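Local coordinates for type IV pilin protein (Neisseria meningitidis, PDB 5V0M) that is the non-core minor pilin PilV, a component of type IV pili that probably contributes to pilus-dependent adhesion of the meningococcus, at residues V77-N80 / T84-A87; V7-V12 / D71-V76; L17-T22 / N39-N44. All coordinates share one frame; numbering follows the deposited sequence.

Contact 1 of 3, residues V77-N80 / T84-A87; sequences VTLN and TIAA
Strands 77-80 and 85-87 run antiparallel, their axes 4.7 Å apart at closest and 163° between their directions, with Thr78 and Ala86 forming a hydrogen-bonded pair flanked by the non-hydrogen-bonded pairs Val77–Ala87 and Leu79–Ile85. This is the final β-hairpin of the antiparallel pilin sheet, strand 85-88 being its edge within the chain. Thr78 N donates to Ala86 O (2.8 Å), and Ala86 N returns a bond to Thr78 O. The side chains of Val77, Leu79, Ile85 and Ala87 share one face, which meets helix 3-30 and Phe97. There Val77 divides its branches: CG1, anti to the backbone N (chi1 -174°), leans obliquely across CG1 of Ile85 at 4.1 Å, while CG2 meets Ala87 CB at 3.9 Å. CD1 of Leu79 lies 4.0 Å from Ile85 CB. On the other face, a water joins Thr78 OG1 to Thr84 O, a carbonyl that also accepts from Asn80 N. Asn80 folds its amide back over Thr84. Its OD1 takes Thr84 N at 3.1 Å from above the carbonyl plane, 41° out of it, while ND2 donates to a second water that is also bonded to Thr84 OG1.

Contact 2 of 3, residues V7-V12 / D71-V76; sequences VRLSEV and DGETCV
Leu9 of helix 3-30 directs its two methyl groups at different residues of the 71-76 loop: CD2 packs on Cys75 CB at 4.1 Å, and CD1 lies 3.9 Å from Glu73 OE1. All three residues are buried, so in the tight part of the contact the two methyls meet, side by side along the loop, the CB of the disulfide-bonded Cys75 and a carboxylate. Phe47, Val77, Pro95 and Phe97 also pack on Leu9, making it part of the core between the helix, the sheet and the C-terminal loop, to which Cys75 is joined through Cys94. Glu73 reaches this site through a bend at chi2 (60°), which curls the carboxylate over the following residues of its loop; OE2 then accepts Cys75 N at 2.9 Å on its anti lone pair. The contact gives way on the solvent side. Asp71 and Gly72 are exposed there, and Arg8 NH1 bonds Asn70 OD1, just before the loop segment, while its guanidinium makes a cation-pi contact with Tyr46. With no hydrogen bond between the two segments, Leu9 offers only van der Waals contact. The buried carboxylate beside it is met by Cys75 N and by a salt bridge from Arg5 to OE2, which would be expected to stabilise its charged form.

Contact 3 of 3, residues L17-T22 / N39-N44; sequences LHNAQT and NKLKQN
With chi1 at -82° and chi2 at -58°, Asn19 carries its amide out from helix 3-30 and turns it edge-on to the backbone of Lys42, whose N and O both face the helix. The amide then grips that one residue twice. OD1 accepts Lys42 N at 2.8 Å, in the carbonyl plane and on a lone pair, while ND2 donates to Lys42 O at 2.9 Å along a nearly straight path, with an N-H...O angle of 167°. The acceptor lies almost exactly in the Asn19 amide plane, and the two bonds together fix the rotation of the amide. In this way a single side chain does for an irregular segment what a neighbouring strand would do in a sheet. The joint belongs to the pilin αβ-loop, the connection that leaves the long N-terminal helix and leads to strand 47-54, here drawn back against the helix. On the buried side, Leu41 sets CD2 3.7 Å from Asn19 OD1 and packs also on Leu51, Leu61 and Tyr36, while Asn19 itself touches Val49 and Leu61. Lys42, an exposed residue, adds its CB, which lies beside Asn19 OD1 at 3.7 Å. Nearby on the helix, Thr22 OG1 donates to His18 O at 3.2 Å, reaching that carbonyl from the face opposite to Thr22 N.

Overall arrangement
Helix 3-30 is the common element: contacts 2 and 3 both use it, about 17 Å apart between centres, and contact 1 packs on it through Val77, Leu79 and Ile85. Along the chain, contact 3 is nested within the long loop closed by contact 2, and contact 1, the terminal hairpin, follows both. Contact 1 lies about 13 Å from contact 2 and 14 Å from contact 3, centre to centre. Val77 meets Leu9 and Val12 of contact 2, whereas Leu79 meets Leu17 and Ala20 of contact 3, so Val77 and Leu79, two residues apart on one strand, face different stretches of the helix. Together the contacts tie the αβ-loop, the sheet and the disulfide-bearing C-terminal region to the helix, the arrangement expected of a pilin head domain.

Contact 1 of 3, residues V77-N80 / T84-A87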
ATOM      1  N   VAL A  77      -4.045  -2.964  -3.416  1.00  5.89           N
ATOM      2  CA  VAL A  77      -4.492  -2.000  -2.424  1.00  6.36           C
ATOM      3  C   VAL A  77      -3.708  -0.716  -2.630  1.00  7.23           C
ATOM      4  O   VAL A  77      -2.480  -0.752  -2.788  1.00  9.05           O
ATOM      5  CB  VAL A  77      -4.305  -2.548  -1.001  1.00  7.47           C
ATOM      6  CG1 VAL A  77      -4.903  -1.590   0.049  1.00  9.64           C
ATOM      7  CG2 VAL A  77      -4.873  -3.981  -0.863  1.00  7.90           C
ATOM      8  N   THR A  78      -4.399   0.423  -2.625  1.00  7.24           N
ATOM      9  CA  THR A  78      -3.759   1.732  -2.799  1.00  6.60           C
ATOM     10  C   THR A  78      -4.086   2.650  -1.633  1.00  7.62           C
ATOM     11  O   THR A  78      -5.147   2.557  -1.023  1.00  8.09           O
ATOM     12  CB  THR A  78      -4.171   2.416  -4.095  1.00  7.94           C
ATOM     13  OG1 THR A  78      -5.596   2.584  -4.134  1.00 11.24           O
ATOM     14  CG2 THR A  78      -3.727   1.598  -5.289  1.00 10.72           C
ATOM     15  N   LEU A  79      -3.176   3.566  -1.337  1.00  7.72           N
ATOM     16  CA  LEU A  79      -3.381   4.538  -0.269  1.00  6.56           C
ATOM     17  C   LEU A  79      -2.697   5.819  -0.700  1.00  9.22           C
ATOM     18  O   LEU A  79      -1.514   5.791  -1.050  1.00 10.04           O
ATOM     19  CB  LEU A  79      -2.760   4.081   1.046  1.00  5.98           C
ATOM     20  CG  LEU A  79      -2.724   5.111   2.171  1.00  8.79           C
ATOM     21  CD1 LEU A  79      -4.143   5.526   2.605  1.00 10.76           C
ATOM     22  CD2 LEU A  79      -1.976   4.592   3.361  1.00  9.12           C
ATOM     23  N   ASN A  80      -3.416   6.932  -0.693  1.00  7.18           N
ATOM     24  CA  ASN A  80      -2.811   8.184  -1.110  1.00  8.50           C
ATOM     25  C   ASN A  80      -2.632   9.109   0.084  1.00  8.63           C
ATOM     26  O   ASN A  80      -3.016   8.796   1.210  1.00 10.76           O
ATOM     27  CB  ASN A  80      -3.572   8.823  -2.281  1.00  9.70           C
ATOM     28  CG  ASN A  80      -4.985   9.276  -1.921  1.00  9.15           C
ATOM     29  OD1 ASN A  80      -5.304   9.551  -0.759  1.00 11.54           O
ATOM     30  ND2 ASN A  80      -5.838   9.364  -2.943  1.00 13.28           N
ATOM     31  N   THR A  84      -7.121   8.300   1.349  1.00  8.73           N
ATOM     32  CA  THR A  84      -8.038   7.398   0.663  1.00 10.57           C
ATOM     33  C   THR A  84      -7.353   6.051   0.487  1.00  7.06           C
ATOM     34  O   THR A  84      -6.335   5.953  -0.209  1.00 10.12           O
ATOM     35  CB  THR A  84      -8.418   7.942  -0.711  1.00 11.24           C
ATOM     36  OG1 THR A  84      -9.067   9.206  -0.560  1.00 14.04           O
ATOM     37  CG2 THR A  84      -9.361   6.989  -1.450  1.00 14.55           C
ATOM     38  N   ILE A  85      -7.928   5.012   1.088  1.00  8.73           N
ATOM     39  CA  ILE A  85      -7.468   3.646   0.900  1.00  7.68           C
ATOM     40  C   ILE A  85      -8.536   2.891   0.110  1.00  8.76           C
ATOM     41  O   ILE A  85      -9.745   3.104   0.300  1.00 10.28           O
ATOM     42  CB  ILE A  85      -7.152   2.979   2.255  1.00  8.83           C
ATOM     43  CG1 ILE A  85      -6.198   1.789   2.045  1.00 12.32           C
ATOM     44  CG2 ILE A  85      -8.425   2.548   2.986  1.00 15.54           C
ATOM     45  CD1 ILE A  85      -5.568   1.213   3.345  1.00 15.91           C
ATOM     46  N   ALA A  86      -8.104   2.034  -0.803  1.00  9.47           N
ATOM     47  CA  ALA A  86      -9.037   1.335  -1.664  1.00  8.13           C
ATOM     48  C   ALA A  86      -8.387   0.047  -2.129  1.00 11.38           C
ATOM     49  O   ALA A  86      -7.158  -0.058  -2.169  1.00 10.49           O
ATOM     50  CB  ALA A  86      -9.438   2.147  -2.891  1.00  8.95           C
ATOM     51  N   ALA A  87      -9.205  -0.939  -2.468  1.00  7.77           N
ATOM     52  CA  ALA A  87      -8.697  -2.175  -3.036  1.00  7.39           C
ATOM     53  C   ALA A  87      -9.611  -2.634  -4.157  1.00 10.45           C
ATOM     54  O   ALA A  87     -10.820  -2.398  -4.133  1.00  9.55           O
ATOM     55  CB  ALA A  87      -8.579  -3.257  -1.963  1.00 11.01           C
TER
HETATM   56  O   HOH W   1      -6.291   4.943  -2.814  1.00 14.04           O
HETATM   57  O   HOH W   2      -8.670  10.220  -3.108  1.00 24.38           O

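Contact 2 of 3, residues V7-V12 / D71-V76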
ATOM      1  N   VAL A   7      -6.828 -11.857   7.083  1.00  5.94           N
ATOM      2  CA  VAL A   7      -5.668 -11.443   7.879  1.00  5.23           C
ATOM      3  C   VAL A   7      -4.673 -10.663   7.027  1.00  4.00           C
ATOM      4  O   VAL A   7      -4.208  -9.582   7.411  1.00  5.49           O
ATOM      5  CB  VAL A   7      -4.998 -12.665   8.541  1.00  6.00           C
ATOM      6  CG1 VAL A   7      -3.685 -12.278   9.185  1.00  6.72           C
ATOM      7  CG2 VAL A   7      -5.928 -13.308   9.549  1.00  6.60           C
ATOM      8  N   ARG A   8      -4.322 -11.211   5.863  1.00  4.31           N
ATOM      9  CA  ARG A   8      -3.258 -10.606   5.072  1.00  5.75           C
ATOM     10  C   ARG A   8      -3.678  -9.241   4.553  1.00  5.24           C
ATOM     11  O   ARG A   8      -2.859  -8.309   4.521  1.00  5.88           O
ATOM     12  CB  ARG A   8      -2.852 -11.557   3.952  1.00  5.96           C
ATOM     13  CG  ARG A   8      -2.164 -12.794   4.490  1.00  7.52           C
ATOM     14  CD  ARG A   8      -1.922 -13.791   3.385  1.00 10.35           C
ATOM     15  NE  ARG A   8      -1.302 -15.000   3.924  1.00  9.10           N
ATOM     16  CZ  ARG A   8      -0.908 -16.033   3.200  1.00 13.20           C
ATOM     17  NH1 ARG A   8      -1.041 -16.022   1.888  1.00 12.27           N
ATOM     18  NH2 ARG A   8      -0.336 -17.070   3.793  1.00 14.09           N
ATOM     19  N   LEU A   9      -4.935  -9.091   4.146  1.00  5.70           N
ATOM     20  CA  LEU A   9      -5.407  -7.785   3.694  1.00  7.35           C
ATOM     21  C   LEU A   9      -5.484  -6.791   4.831  1.00  5.94           C
ATOM     22  O   LEU A   9      -5.192  -5.603   4.621  1.00  8.93           O
ATOM     23  CB  LEU A   9      -6.736  -7.913   2.965  1.00  7.02           C
ATOM     24  CG  LEU A   9      -6.640  -8.509   1.562  1.00  7.28           C
ATOM     25  CD1 LEU A   9      -7.970  -9.052   1.093  1.00 10.10           C
ATOM     26  CD2 LEU A   9      -6.067  -7.477   0.598  1.00 11.19           C
ATOM     27  N   SER A  10      -5.801  -7.244   6.046  1.00  8.02           N
ATOM     28  CA  SER A  10      -5.774  -6.330   7.184  1.00  8.09           C
ATOM     29  C   SER A  10      -4.348  -5.897   7.491  1.00  7.92           C
ATOM     30  O   SER A  10      -4.092  -4.722   7.801  1.00  9.32           O
ATOM     31  CB  SER A  10      -6.436  -6.992   8.391  1.00  9.40           C
ATOM     32  OG  SER A  10      -6.344  -6.183   9.550  1.00 12.24           O
ATOM     33  N   GLU A  11      -3.404  -6.816   7.371  1.00  7.45           N
ATOM     34  CA  GLU A  11      -2.021  -6.470   7.676  1.00  9.58           C
ATOM     35  C   GLU A  11      -1.441  -5.516   6.639  1.00  6.70           C
ATOM     36  O   GLU A  11      -0.631  -4.650   6.986  1.00  8.65           O
ATOM     37  CB  GLU A  11      -1.183  -7.727   7.844  1.00 11.64           C
ATOM     38  CG  GLU A  11      -1.574  -8.452   9.140  1.00 11.13           C
ATOM     39  CD  GLU A  11      -0.939  -9.828   9.302  1.00 21.11           C
ATOM     40  OE1 GLU A  11      -0.316 -10.331   8.336  1.00 24.94           O
ATOM     41  OE2 GLU A  11      -1.064 -10.412  10.408  1.00 21.44           O
ATOM     42  N   VAL A  12      -1.795  -5.669   5.355  1.00  7.74           N
ATOM     43  CA  VAL A  12      -1.215  -4.758   4.367  1.00  7.40           C
ATOM     44  C   VAL A  12      -1.810  -3.368   4.522  1.00  6.68           C
ATOM     45  O   VAL A  12      -1.144  -2.358   4.221  1.00  7.31           O
ATOM     46  CB  VAL A  12      -1.348  -5.298   2.930  1.00  8.46           C
ATOM     47  CG1 VAL A  12      -2.746  -5.099   2.384  1.00  9.86           C
ATOM     48  CG2 VAL A  12      -0.343  -4.607   2.029  1.00  9.85           C
ATOM     49  N   ASP A  71      -0.061 -16.521  -3.603  1.00  9.21           N
ATOM     50  CA  ASP A  71      -0.609 -16.848  -4.914  1.00 10.75           C
ATOM     51  C   ASP A  71      -2.112 -17.041  -4.785  1.00  9.50           C
ATOM     52  O   ASP A  71      -2.613 -17.557  -3.786  1.00 14.37           O
ATOM     53  CB  ASP A  71       0.039 -18.124  -5.469  1.00 10.71           C
ATOM     54  CG  ASP A  71      -0.075 -18.238  -6.986  1.00 25.50           C
ATOM     55  OD1 ASP A  71       0.110 -19.364  -7.486  1.00 19.82           O
ATOM     56  OD2 ASP A  71      -0.328 -17.228  -7.681  1.00 17.76           O
ATOM     57  N   GLY A  72      -2.846 -16.594  -5.783  1.00 12.72           N
ATOM     58  CA  GLY A  72      -4.282 -16.581  -5.694  1.00 13.58           C
ATOM     59  C   GLY A  72      -4.871 -15.246  -5.255  1.00 13.33           C
ATOM     60  O   GLY A  72      -6.011 -14.944  -5.630  1.00 24.95           O
ATOM     61  N   GLU A  73      -4.137 -14.441  -4.470  1.00  9.96           N
ATOM     62  CA  GLU A  73      -4.608 -13.092  -4.142  1.00 11.13           C
ATOM     63  C   GLU A  73      -4.462 -12.208  -5.363  1.00  9.35           C
ATOM     64  O   GLU A  73      -3.382 -12.128  -5.951  1.00  9.50           O
ATOM     65  CB  GLU A  73      -3.785 -12.481  -3.009  1.00  8.81           C
ATOM     66  CG  GLU A  73      -4.246 -11.091  -2.590  1.00  7.96           C
ATOM     67  CD  GLU A  73      -5.671 -11.095  -2.105  1.00 10.22           C
ATOM     68  OE1 GLU A  73      -5.953 -11.633  -1.007  1.00 12.63           O
ATOM     69  OE2 GLU A  73      -6.543 -10.611  -2.856  1.00  8.44           O
ATOM     70  N   THR A  74      -5.549 -11.528  -5.731  1.00  7.42           N
ATOM     71  CA  THR A  74      -5.499 -10.563  -6.816  1.00  8.45           C
ATOM     72  C   THR A  74      -5.771  -9.134  -6.382  1.00  7.80           C
ATOM     73  O   THR A  74      -5.677  -8.220  -7.208  1.00  8.16           O
ATOM     74  CB  THR A  74      -6.460 -10.936  -7.962  1.00  8.78           C
ATOM     75  OG1 THR A  74      -7.810 -10.633  -7.615  1.00  8.42           O
ATOM     76  CG2 THR A  74      -6.329 -12.396  -8.365  1.00 12.64           C
ATOM     77  N   CYS A  75      -6.111  -8.904  -5.131  1.00  5.78           N
ATOM     78  CA  CYS A  75      -6.448  -7.553  -4.714  1.00  6.00           C
ATOM     79  C   CYS A  75      -5.217  -6.674  -4.657  1.00  6.34           C
ATOM     80  O   CYS A  75      -4.221  -6.994  -3.993  1.00  8.70           O
ATOM     81  CB  CYS A  75      -7.149  -7.557  -3.366  1.00  6.90           C
ATOM     82  SG  CYS A  75      -8.818  -8.277  -3.486  1.00  8.76           S
ATOM     83  N   VAL A  76      -5.305  -5.541  -5.331  1.00  5.96           N
ATOM     84  CA  VAL A  76      -4.292  -4.500  -5.274  1.00  7.73           C
ATOM     85  C   VAL A  76      -4.829  -3.391  -4.394  1.00  7.73           C
ATOM     86  O   VAL A  76      -5.943  -2.901  -4.619  1.00  8.50           O
ATOM     87  CB  VAL A  76      -3.990  -3.976  -6.682  1.00  7.53           C
ATOM     88  CG1 VAL A  76      -3.020  -2.816  -6.637  1.00  8.38           C
ATOM     89  CG2 VAL A  76      -3.426  -5.093  -7.550  1.00  8.31           C
TER

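Contact 3 of 3, residues L17-T22 / N39-N44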
ATOM      1  N   LEU A  17      -0.359   2.161   5.846  1.00  7.36           N
ATOM      2  CA  LEU A  17      -0.524   3.312   6.728  1.00  9.58           C
ATOM      3  C   LEU A  17       0.816   3.725   7.318  1.00  8.92           C
ATOM      4  O   LEU A  17       1.109   4.925   7.422  1.00  8.13           O
ATOM      5  CB  LEU A  17      -1.546   3.008   7.827  1.00  9.42           C
ATOM      6  CG  LEU A  17      -2.968   2.872   7.289  1.00 11.77           C
ATOM      7  CD1 LEU A  17      -3.885   2.231   8.352  1.00 16.77           C
ATOM      8  CD2 LEU A  17      -3.546   4.209   6.832  1.00 12.78           C
ATOM      9  N   HIS A  18       1.659   2.759   7.699  1.00  9.94           N
ATOM     10  CA  HIS A  18       2.974   3.097   8.237  1.00 10.37           C
ATOM     11  C   HIS A  18       3.820   3.831   7.200  1.00  8.24           C
ATOM     12  O   HIS A  18       4.492   4.828   7.511  1.00  9.27           O
ATOM     13  CB  HIS A  18       3.690   1.842   8.712  1.00 14.68           C
ATOM     14  CG  HIS A  18       3.138   1.284   9.985  1.00 24.16           C
ATOM     15  ND1 HIS A  18       2.274   1.990  10.795  1.00 39.74           N
ATOM     16  CD2 HIS A  18       3.327   0.088  10.589  1.00 22.90           C
ATOM     17  CE1 HIS A  18       1.954   1.251  11.843  1.00 27.09           C
ATOM     18  NE2 HIS A  18       2.583   0.095  11.744  1.00 27.64           N
ATOM     19  N   ASN A  19       3.810   3.348   5.954  1.00  6.56           N
ATOM     20  CA  ASN A  19       4.542   4.030   4.894  1.00  8.33           C
ATOM     21  C   ASN A  19       4.009   5.443   4.706  1.00  6.99           C
ATOM     22  O   ASN A  19       4.785   6.391   4.534  1.00  9.19           O
ATOM     23  CB  ASN A  19       4.477   3.242   3.580  1.00  7.64           C
ATOM     24  CG  ASN A  19       5.498   2.132   3.519  1.00  9.27           C
ATOM     25  OD1 ASN A  19       6.697   2.362   3.631  1.00 14.53           O
ATOM     26  ND2 ASN A  19       5.027   0.900   3.353  1.00  9.16           N
ATOM     27  N   ALA A  20       2.688   5.617   4.735  1.00  8.19           N
ATOM     28  CA  ALA A  20       2.129   6.950   4.542  1.00  8.38           C
ATOM     29  C   ALA A  20       2.530   7.885   5.670  1.00  7.42           C
ATOM     30  O   ALA A  20       2.797   9.076   5.436  1.00  9.57           O
ATOM     31  CB  ALA A  20       0.612   6.861   4.423  1.00 10.20           C
ATOM     32  N   GLN A  21       2.595   7.382   6.899  1.00  9.09           N
ATOM     33  CA  GLN A  21       3.043   8.212   8.009  1.00 12.05           C
ATOM     34  C   GLN A  21       4.491   8.648   7.827  1.00  9.37           C
ATOM     35  O   GLN A  21       4.840   9.819   8.082  1.00 11.11           O
ATOM     36  CB  GLN A  21       2.895   7.418   9.307  1.00 15.44           C
ATOM     37  CG  GLN A  21       1.468   7.253   9.721  1.00 19.74           C
ATOM     38  CD  GLN A  21       1.276   6.239  10.840  1.00 32.37           C
ATOM     39  OE1 GLN A  21       2.240   5.672  11.362  1.00 34.63           O
ATOM     40  NE2 GLN A  21       0.016   5.999  11.205  1.00 36.23           N
ATOM     41  N   THR A  22       5.354   7.737   7.390  1.00 10.98           N
ATOM     42  CA  THR A  22       6.747   8.078   7.130  1.00 12.35           C
ATOM     43  C   THR A  22       6.852   9.170   6.081  1.00 11.38           C
ATOM     44  O   THR A  22       7.650  10.112   6.220  1.00 12.58           O
ATOM     45  CB  THR A  22       7.468   6.820   6.664  1.00 13.31           C
ATOM     46  OG1 THR A  22       7.478   5.880   7.739  1.00 14.28           O
ATOM     47  CG2 THR A  22       8.905   7.130   6.243  1.00 17.80           C
ATOM     48  N   ASN A  39      13.614   3.567  -2.255  1.00 17.60           N
ATOM     49  CA  ASN A  39      14.120   2.323  -1.687  1.00 18.96           C
ATOM     50  C   ASN A  39      13.761   2.155  -0.222  1.00 32.45           C
ATOM     51  O   ASN A  39      13.908   1.046   0.303  1.00 29.47           O
ATOM     52  CB  ASN A  39      15.635   2.227  -1.867  1.00 39.06           C
ATOM     53  CG  ASN A  39      16.028   1.744  -3.250  1.00 44.49           C
ATOM     54  OD1 ASN A  39      15.206   1.711  -4.171  1.00 58.25           O
ATOM     55  ND2 ASN A  39      17.289   1.355  -3.401  1.00 59.33           N
ATOM     56  N   LYS A  40      13.275   3.203   0.440  1.00 19.63           N
ATOM     57  CA  LYS A  40      13.045   3.169   1.877  1.00 25.29           C
ATOM     58  C   LYS A  40      11.639   2.694   2.263  1.00 21.04           C
ATOM     59  O   LYS A  40      11.298   2.704   3.454  1.00 30.17           O
ATOM     60  CB  LYS A  40      13.327   4.540   2.479  1.00 17.99           C
ATOM     61  CG  LYS A  40      14.796   4.922   2.460  1.00 26.25           C
ATOM     62  CD  LYS A  40      15.033   6.204   3.229  1.00 31.80           C
ATOM     63  CE  LYS A  40      16.516   6.535   3.315  1.00 41.24           C
ATOM     64  NZ  LYS A  40      16.739   7.882   3.909  1.00 51.72           N
ATOM     65  N   LEU A  41      10.832   2.255   1.305  1.00 11.91           N
ATOM     66  CA  LEU A  41       9.482   1.812   1.619  1.00 12.18           C
ATOM     67  C   LEU A  41       9.510   0.487   2.366  1.00 16.40           C
ATOM     68  O   LEU A  41      10.243  -0.439   1.997  1.00 17.21           O
ATOM     69  CB  LEU A  41       8.711   1.610   0.328  1.00 10.33           C
ATOM     70  CG  LEU A  41       8.418   2.878  -0.464  1.00 10.62           C
ATOM     71  CD1 LEU A  41       7.830   2.517  -1.813  1.00 13.32           C
ATOM     72  CD2 LEU A  41       7.477   3.813   0.287  1.00 11.54           C
ATOM     73  N   LYS A  42       8.697   0.397   3.418  0.59 11.53           N
ATOM     74  CA  LYS A  42       8.565  -0.833   4.181  0.59 11.55           C
ATOM     75  C   LYS A  42       7.662  -1.816   3.446  0.59 11.20           C
ATOM     76  O   LYS A  42       6.592  -1.459   2.937  0.59 10.62           O
ATOM     77  CB  LYS A  42       7.976  -0.538   5.560  0.59 17.71           C
ATOM     78  CG  LYS A  42       8.734   0.515   6.364  0.59 23.11           C
ATOM     79  CD  LYS A  42      10.129   0.052   6.767  0.59 33.23           C
ATOM     80  CE  LYS A  42      10.801   1.064   7.700  0.59 30.59           C
ATOM     81  NZ  LYS A  42      12.084   0.563   8.264  0.59 40.15           N
ATOM     82  N   GLN A  43       8.103  -3.062   3.405  1.00  8.96           N
ATOM     83  CA  GLN A  43       7.442  -4.115   2.663  1.00 12.03           C
ATOM     84  C   GLN A  43       6.662  -5.033   3.583  1.00  7.35           C
ATOM     85  O   GLN A  43       6.699  -4.956   4.815  1.00 10.28           O
ATOM     86  CB  GLN A  43       8.483  -4.919   1.894  1.00 10.25           C
ATOM     87  CG  GLN A  43       9.267  -4.092   0.920  1.00  7.99           C
ATOM     88  CD  GLN A  43       8.392  -3.529  -0.164  1.00  9.78           C
ATOM     89  OE1 GLN A  43       7.534  -4.219  -0.715  1.00 11.77           O
ATOM     90  NE2 GLN A  43       8.594  -2.273  -0.470  1.00 13.15           N
ATOM     91  N   ASN A  44       5.971  -5.948   2.937  1.00  9.57           N
ATOM     92  CA  ASN A  44       5.146  -6.947   3.557  1.00 11.16           C
ATOM     93  C   ASN A  44       5.510  -8.300   2.946  1.00  7.61           C
ATOM     94  O   ASN A  44       5.854  -8.367   1.771  1.00  8.92           O
ATOM     95  CB  ASN A  44       3.771  -6.473   3.155  1.00 16.79           C
ATOM     96  CG  ASN A  44       2.710  -7.267   3.728  1.00 12.61           C
ATOM     97  OD1 ASN A  44       2.494  -8.379   3.309  1.00 13.53           O
ATOM     98  ND2 ASN A  44       1.948  -6.671   4.623  1.00 12.39           N
TER